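Local coordinates for heat-inducible transcription repressor hrcA homolog (PDB 1STZ), which represses class I heat shock genes, the grpE-dnaK-dnaJ and groELS operons, by binding DNA at the CIRCE element, and forms a dimer, at the interface of chains A and B. Sequence-based numbering; all coordinates share one arbitrary frame. Chains: chain A/B, Heat-inducible transcription repressor hrcA homolog.

Contact 1: the interface of chains A and B. Residues chain A 113, 331, 334-335; chain B 159, 177.
The C-terminal end of helix 314-334 in one HrcA subunit receives a lysine from strand 173-177 of the other, part of the two-fold interface, probably that of the HrcA dimer. A:Thr335, just past the last turn, meets B:Lys177: the side-chain amino nitrogen NZ donates a hydrogen bond to the threonine hydroxyl OG1 at 3.2 Å. The lysine leaves its strand with CG anti to the backbone N (chi1 -165°) and bends once, at chi3. Its CE and NZ lie above the A:Tyr331 ring plane, out beyond the CE1 rim, where CE is 3.9 Å from CE1. NZ also comes within 3.5 Å of the hydroxyl OG of A:Ser334, a polar neighbour rather than a hydrogen bond.

The accepting hydroxyl is itself fixed from behind. A:Thr335 OG1 donates to the carbonyl O of A:Tyr331 at 2.7 Å, coming at 149° to the C=O and tilted from its plane. A:Ser334 OG donates to that same oxygen at 3.1 Å from the opposite face, above the plane at 115° and not on a lone pair. OG1 also sits 3.5 Å above the ring face that the lysine approaches, toward its rim. A valine in place of A:Thr335 would probably leave the lysine amino group without its hydroxyl acceptor and the helix-end carbonyl without one of its donors. The methyl CG2 of A:Thr335 points toward the phenol oxygen OH of B:Tyr159, 3.8 Å off.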
loop_
_atom_site.group_PDB
_atom_site.type_symbol
_atom_site.label_atom_id
_atom_site.label_comp_id
_atom_site.label_asym_id
_atom_site.label_seq_id
_atom_site.Cartn_x
_atom_site.Cartn_y
_atom_site.Cartn_z
ATOM N N LEU A 113 1.603 -13.944 -5.607
ATOM C CA LEU A 113 0.366 -14.405 -6.254
ATOM C C LEU A 113 0.650 -15.224 -7.516
ATOM O O LEU A 113 1.554 -14.905 -8.265
ATOM C CB LEU A 113 -0.541 -13.236 -6.624
ATOM C CG LEU A 113 -0.977 -12.331 -5.480
ATOM C CD1 LEU A 113 -1.847 -11.257 -6.052
ATOM C CD2 LEU A 113 -1.684 -13.132 -4.391
ATOM N N TYR A 331 5.396 -10.099 -14.551
ATOM C CA TYR A 331 4.626 -11.211 -14.038
ATOM C C TYR A 331 4.433 -12.288 -15.137
ATOM O O TYR A 331 4.734 -13.453 -14.932
ATOM C CB TYR A 331 3.265 -10.792 -13.446
ATOM C CG TYR A 331 2.510 -12.033 -13.004
ATOM C CD1 TYR A 331 2.736 -12.609 -11.751
ATOM C CD2 TYR A 331 1.668 -12.688 -13.877
ATOM C CE1 TYR A 331 2.081 -13.786 -11.376
ATOM C CE2 TYR A 331 1.022 -13.870 -13.522
ATOM C CZ TYR A 331 1.231 -14.415 -12.272
ATOM O OH TYR A 331 0.567 -15.593 -11.948
ATOM N N SER A 334 7.823 -13.977 -16.292
ATOM C CA SER A 334 8.510 -14.787 -15.285
ATOM C C SER A 334 7.727 -16.074 -15.060
ATOM O O SER A 334 8.276 -17.089 -14.704
ATOM C CB SER A 334 8.671 -14.026 -13.971
ATOM O OG SER A 334 7.419 -13.847 -13.336
ATOM N N THR A 335 6.428 -16.004 -15.289
ATOM C CA THR A 335 5.576 -17.174 -15.328
ATOM C C THR A 335 5.757 -17.743 -16.742
ATOM O O THR A 335 4.836 -17.693 -17.574
ATOM C CB THR A 335 4.107 -16.748 -15.041
ATOM O OG1 THR A 335 4.075 -15.875 -13.904
ATOM C CG2 THR A 335 3.259 -17.916 -14.600
ATOM N N TYR B 159 3.965 -24.079 -7.098
ATOM C CA TYR B 159 2.717 -23.475 -6.620
ATOM C C TYR B 159 2.106 -24.154 -5.413
ATOM O O TYR B 159 2.212 -25.347 -5.241
ATOM C CB TYR B 159 1.641 -23.498 -7.712
ATOM C CG TYR B 159 2.039 -22.884 -9.039
ATOM C CD1 TYR B 159 2.199 -23.676 -10.171
ATOM C CD2 TYR B 159 2.226 -21.513 -9.171
ATOM C CE1 TYR B 159 2.536 -23.116 -11.396
ATOM C CE2 TYR B 159 2.566 -20.961 -10.384
ATOM C CZ TYR B 159 2.719 -21.769 -11.492
ATOM O OH TYR B 159 3.068 -21.230 -12.697
ATOM N N LYS B 177 2.791 -18.489 -5.702
ATOM C CA LYS B 177 3.983 -18.884 -6.424
ATOM C C LYS B 177 5.108 -18.986 -5.403
ATOM O O LYS B 177 5.373 -18.041 -4.666
ATOM C CB LYS B 177 4.314 -17.815 -7.475
ATOM C CG LYS B 177 5.303 -18.232 -8.539
ATOM C CD LYS B 177 5.082 -17.495 -9.871
ATOM C CE LYS B 177 4.888 -15.995 -9.699
ATOM N NZ LYS B 177 5.233 -15.262 -10.943
#

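Contact 2: the interface of chains A and B. Residues chain A 134, 236-237, 254; chain B 236-237, 240-241.
B:Glu237, in the short helix 236-240 of HrcA's C-terminal domain, lies across A:Leu236, which starts the equivalent helix of the partner, and A:Leu254 of helix 247-256; the contact is helix-to-helix packing across the two-fold interface. The glutamate CB stands back from the leucines, 4.4 Å from A:Leu236 CD2, and contact begins at CG: this methylene is 3.8 Å from CD2 of A:Leu236 and 4.1 Å from CD1 of A:Leu254. Beyond CG the chain stays extended (chi2 169°), carrying CD and the carboxylate past the second leucine, and at the tip OE2 stands 3.8 Å from A:Leu254 CD2. No nitrogen or oxygen of chain A comes within bonding distance, so across this patch the glutamate works through its aliphatic stem.

A:Leu236 crosses that stem at about a right angle. Its CG is anti to the backbone N (chi1 174°), which sends CD2 toward chain B; the side chain meets B:Leu240 tip to tip, CD2 3.9 Å from its CD1, with CD1 turned aside at 4.1 Å. One turn back, B:Leu236 extends its CD1 toward the backbone N of A:Glu237, a looser approach at 4.3 Å. Behind A:Leu236, its own backbone N lies in plane at the edge of the A:Tyr134 ring.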
loop_
_atom_site.group_PDB
_atom_site.type_symbol
_atom_site.label_atom_id
_atom_site.label_comp_id
_atom_site.label_asym_id
_atom_site.label_seq_id
_atom_site.Cartn_x
_atom_site.Cartn_y
_atom_site.Cartn_z
ATOM N N TYR A 134 -10.615 5.218 -16.241
ATOM C CA TYR A 134 -11.314 3.975 -16.527
ATOM C C TYR A 134 -10.343 3.076 -17.268
ATOM O O TYR A 134 -9.831 3.469 -18.300
ATOM C CB TYR A 134 -12.500 4.243 -17.450
ATOM C CG TYR A 134 -13.362 3.040 -17.813
ATOM C CD1 TYR A 134 -13.493 2.621 -19.127
ATOM C CD2 TYR A 134 -14.077 2.362 -16.850
ATOM C CE1 TYR A 134 -14.324 1.541 -19.469
ATOM C CE2 TYR A 134 -14.900 1.279 -17.182
ATOM C CZ TYR A 134 -15.006 0.876 -18.492
ATOM O OH TYR A 134 -15.806 -0.193 -18.825
ATOM N N LEU A 236 -14.860 2.885 -13.369
ATOM C CA LEU A 236 -16.013 3.585 -13.974
ATOM C C LEU A 236 -16.464 4.780 -13.124
ATOM O O LEU A 236 -16.815 5.847 -13.648
ATOM C CB LEU A 236 -17.169 2.630 -14.211
ATOM C CG LEU A 236 -18.472 3.274 -14.704
ATOM C CD1 LEU A 236 -18.241 4.094 -15.973
ATOM C CD2 LEU A 236 -19.520 2.164 -14.904
ATOM N N GLU A 237 -16.398 4.589 -11.817
ATOM C CA GLU A 237 -16.708 5.601 -10.823
ATOM C C GLU A 237 -15.891 6.882 -10.963
ATOM O O GLU A 237 -16.418 7.972 -10.713
ATOM C CB GLU A 237 -16.493 4.995 -9.429
ATOM C CG GLU A 237 -16.727 5.932 -8.273
ATOM C CD GLU A 237 -16.856 5.192 -6.956
ATOM O OE1 GLU A 237 -16.154 4.158 -6.773
ATOM O OE2 GLU A 237 -17.661 5.648 -6.104
ATOM N N LEU A 254 -18.786 3.777 -23.022
ATOM C CA LEU A 254 -19.172 2.421 -22.662
ATOM C C LEU A 254 -19.663 1.681 -23.901
ATOM O O LEU A 254 -19.400 0.516 -24.054
ATOM C CB LEU A 254 -20.254 2.429 -21.587
ATOM C CG LEU A 254 -19.737 2.932 -20.239
ATOM C CD1 LEU A 254 -20.897 3.171 -19.256
ATOM C CD2 LEU A 254 -18.704 1.972 -19.658
ATOM N N LEU B 236 -23.276 -0.697 -11.588
ATOM C CA LEU B 236 -23.281 0.764 -11.743
ATOM C C LEU B 236 -23.528 1.195 -13.207
ATOM O O LEU B 236 -24.226 2.180 -13.466
ATOM C CB LEU B 236 -21.975 1.361 -11.230
ATOM C CG LEU B 236 -21.861 2.849 -10.869
ATOM C CD1 LEU B 236 -20.376 3.229 -10.789
ATOM C CD2 LEU B 236 -22.538 3.763 -11.819
ATOM N N GLU B 237 -22.949 0.457 -14.144
ATOM C CA GLU B 237 -23.210 0.628 -15.582
ATOM C C GLU B 237 -24.696 0.737 -15.925
ATOM O O GLU B 237 -25.078 1.505 -16.807
ATOM C CB GLU B 237 -22.653 -0.568 -16.369
ATOM C CG GLU B 237 -21.362 -0.303 -17.113
ATOM C CD GLU B 237 -20.716 -1.573 -17.642
ATOM O OE1 GLU B 237 -21.010 -2.652 -17.082
ATOM O OE2 GLU B 237 -19.901 -1.504 -18.601
ATOM N N LEU B 240 -26.282 4.060 -15.751
ATOM C CA LEU B 240 -25.839 4.992 -16.783
ATOM C C LEU B 240 -26.599 4.871 -18.097
ATOM O O LEU B 240 -26.567 5.795 -18.884
ATOM C CB LEU B 240 -24.328 4.870 -17.022
ATOM C CG LEU B 240 -23.521 5.607 -15.946
ATOM C CD1 LEU B 240 -22.280 4.854 -15.549
ATOM C CD2 LEU B 240 -23.169 6.994 -16.420
ATOM N N LYS B 241 -27.301 3.764 -18.322
ATOM C CA LYS B 241 -28.074 3.567 -19.549
ATOM C C LYS B 241 -29.591 3.702 -19.348
ATOM O O LYS B 241 -30.382 3.437 -20.260
ATOM C CB LYS B 241 -27.725 2.205 -20.152
ATOM C CG LYS B 241 -26.231 2.077 -20.472
ATOM C CD LYS B 241 -25.853 0.729 -21.067
ATOM C CE LYS B 241 -24.345 0.601 -21.178
ATOM N NZ LYS B 241 -23.751 -0.242 -20.085
#

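Contact 3: the interface of chains A and B. Residues chain A 114, 165, 169-170, 335; chain B 155, 159.
Strands 159-166 and 169-177 of chain A follow one another through a short turn, and A:Gly169, with phi 128° and psi -152°, opens the second of them where B:Tyr159, at the start of the matching strand 159-166 of chain B, lays its phenol against them. In this apolar part of the two-fold interface no polar pair bonds across. The tyrosine has CG anti to its carbonyl carbon (chi1 -54°), a turn that carries the ring over the A:Val170 methyl, and the ring meets chain A along its whole length.

Chain A meets the phenol from one face. A:Val170 lies against it, its CG2 methyl 3.8 Å from the ring plane and displaced toward the rim, and the two side chains run past each other in opposite directions. On the same side of the plane, A:Leu165 and A:Ala114 sit tilted below the rim: CD1 of the leucine is 3.5 Å from CE1, and the CB methyl of the alanine 3.6 Å from CD2. Together these three aliphatic groups would probably limit tilting of the ring toward chain A. B:Val155 adds a looser contact, its CG1 4.4 Å from CD2 of A:Leu165. The CA of A:Gly169 lies beneath the OH end of the B:Tyr159 ring, 3.7 Å from OH.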
loop_
_atom_site.group_PDB
_atom_site.type_symbol
_atom_site.label_atom_id
_atom_site.label_comp_id
_atom_site.label_asym_id
_atom_site.label_seq_id
_atom_site.Cartn_x
_atom_site.Cartn_y
_atom_site.Cartn_z
ATOM N N ALA A 114 -0.129 -16.276 -7.728
ATOM C CA ALA A 114 0.036 -17.192 -8.847
ATOM C C ALA A 114 -1.198 -17.259 -9.777
ATOM O O ALA A 114 -1.187 -17.989 -10.741
ATOM C CB ALA A 114 0.365 -18.592 -8.299
ATOM N N LEU A 165 -3.990 -25.694 -14.178
ATOM C CA LEU A 165 -2.697 -25.074 -14.381
ATOM C C LEU A 165 -2.636 -24.652 -15.831
ATOM O O LEU A 165 -3.030 -25.393 -16.718
ATOM C CB LEU A 165 -1.566 -26.061 -14.132
ATOM C CG LEU A 165 -0.522 -25.634 -13.123
ATOM C CD1 LEU A 165 0.135 -24.328 -13.574
ATOM C CD2 LEU A 165 -1.140 -25.490 -11.718
ATOM N N GLY A 169 -0.116 -19.623 -14.787
ATOM C CA GLY A 169 -0.311 -19.891 -13.368
ATOM C C GLY A 169 -1.518 -20.759 -13.058
ATOM O O GLY A 169 -1.927 -21.564 -13.869
ATOM N N VAL A 170 -2.083 -20.577 -11.871
ATOM C CA VAL A 170 -3.210 -21.388 -11.401
ATOM C C VAL A 170 -4.496 -20.588 -11.599
ATOM O O VAL A 170 -4.639 -19.479 -11.074
ATOM C CB VAL A 170 -3.017 -21.733 -9.922
ATOM C CG1 VAL A 170 -4.120 -22.648 -9.416
ATOM C CG2 VAL A 170 -1.637 -22.365 -9.700
ATOM N N THR A 335 6.428 -16.004 -15.289
ATOM C CA THR A 335 5.576 -17.174 -15.328
ATOM C C THR A 335 5.757 -17.743 -16.742
ATOM O O THR A 335 4.836 -17.693 -17.574
ATOM C CB THR A 335 4.107 -16.748 -15.041
ATOM O OG1 THR A 335 4.075 -15.875 -13.904
ATOM C CG2 THR A 335 3.259 -17.916 -14.600
ATOM N N VAL B 155 0.867 -27.891 -4.747
ATOM C CA VAL B 155 0.299 -28.518 -5.924
ATOM C C VAL B 155 1.415 -28.999 -6.842
ATOM O O VAL B 155 1.285 -30.021 -7.479
ATOM C CB VAL B 155 -0.632 -27.537 -6.627
ATOM C CG1 VAL B 155 -0.848 -27.931 -8.037
ATOM C CG2 VAL B 155 -1.947 -27.475 -5.881
ATOM N N TYR B 159 3.965 -24.079 -7.098
ATOM C CA TYR B 159 2.717 -23.475 -6.620
ATOM C C TYR B 159 2.106 -24.154 -5.413
ATOM O O TYR B 159 2.212 -25.347 -5.241
ATOM C CB TYR B 159 1.641 -23.498 -7.712
ATOM C CG TYR B 159 2.039 -22.884 -9.039
ATOM C CD1 TYR B 159 2.199 -23.676 -10.171
ATOM C CD2 TYR B 159 2.226 -21.513 -9.171
ATOM C CE1 TYR B 159 2.536 -23.116 -11.396
ATOM C CE2 TYR B 159 2.566 -20.961 -10.384
ATOM C CZ TYR B 159 2.719 -21.769 -11.492
ATOM O OH TYR B 159 3.068 -21.230 -12.697
#

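Contacts 1 and 3 are neighbours, the centres of their C-alpha atoms about 7 Å apart, and share A:Thr335 and B:Tyr159: the polar anchoring of a lysine and the apolar seating of a tyrosine adjoin at the end of helix 314-334. Contact 2 lies apart, about 32 Å from contact 1 and 33 Å from contact 3 between the same kind of centres, and shares no residue with either. Because the interface is two-fold symmetric, each contact recurs with the chains exchanged. The two subunits are therefore joined at well-separated places, which is likely to limit rocking of one against the other.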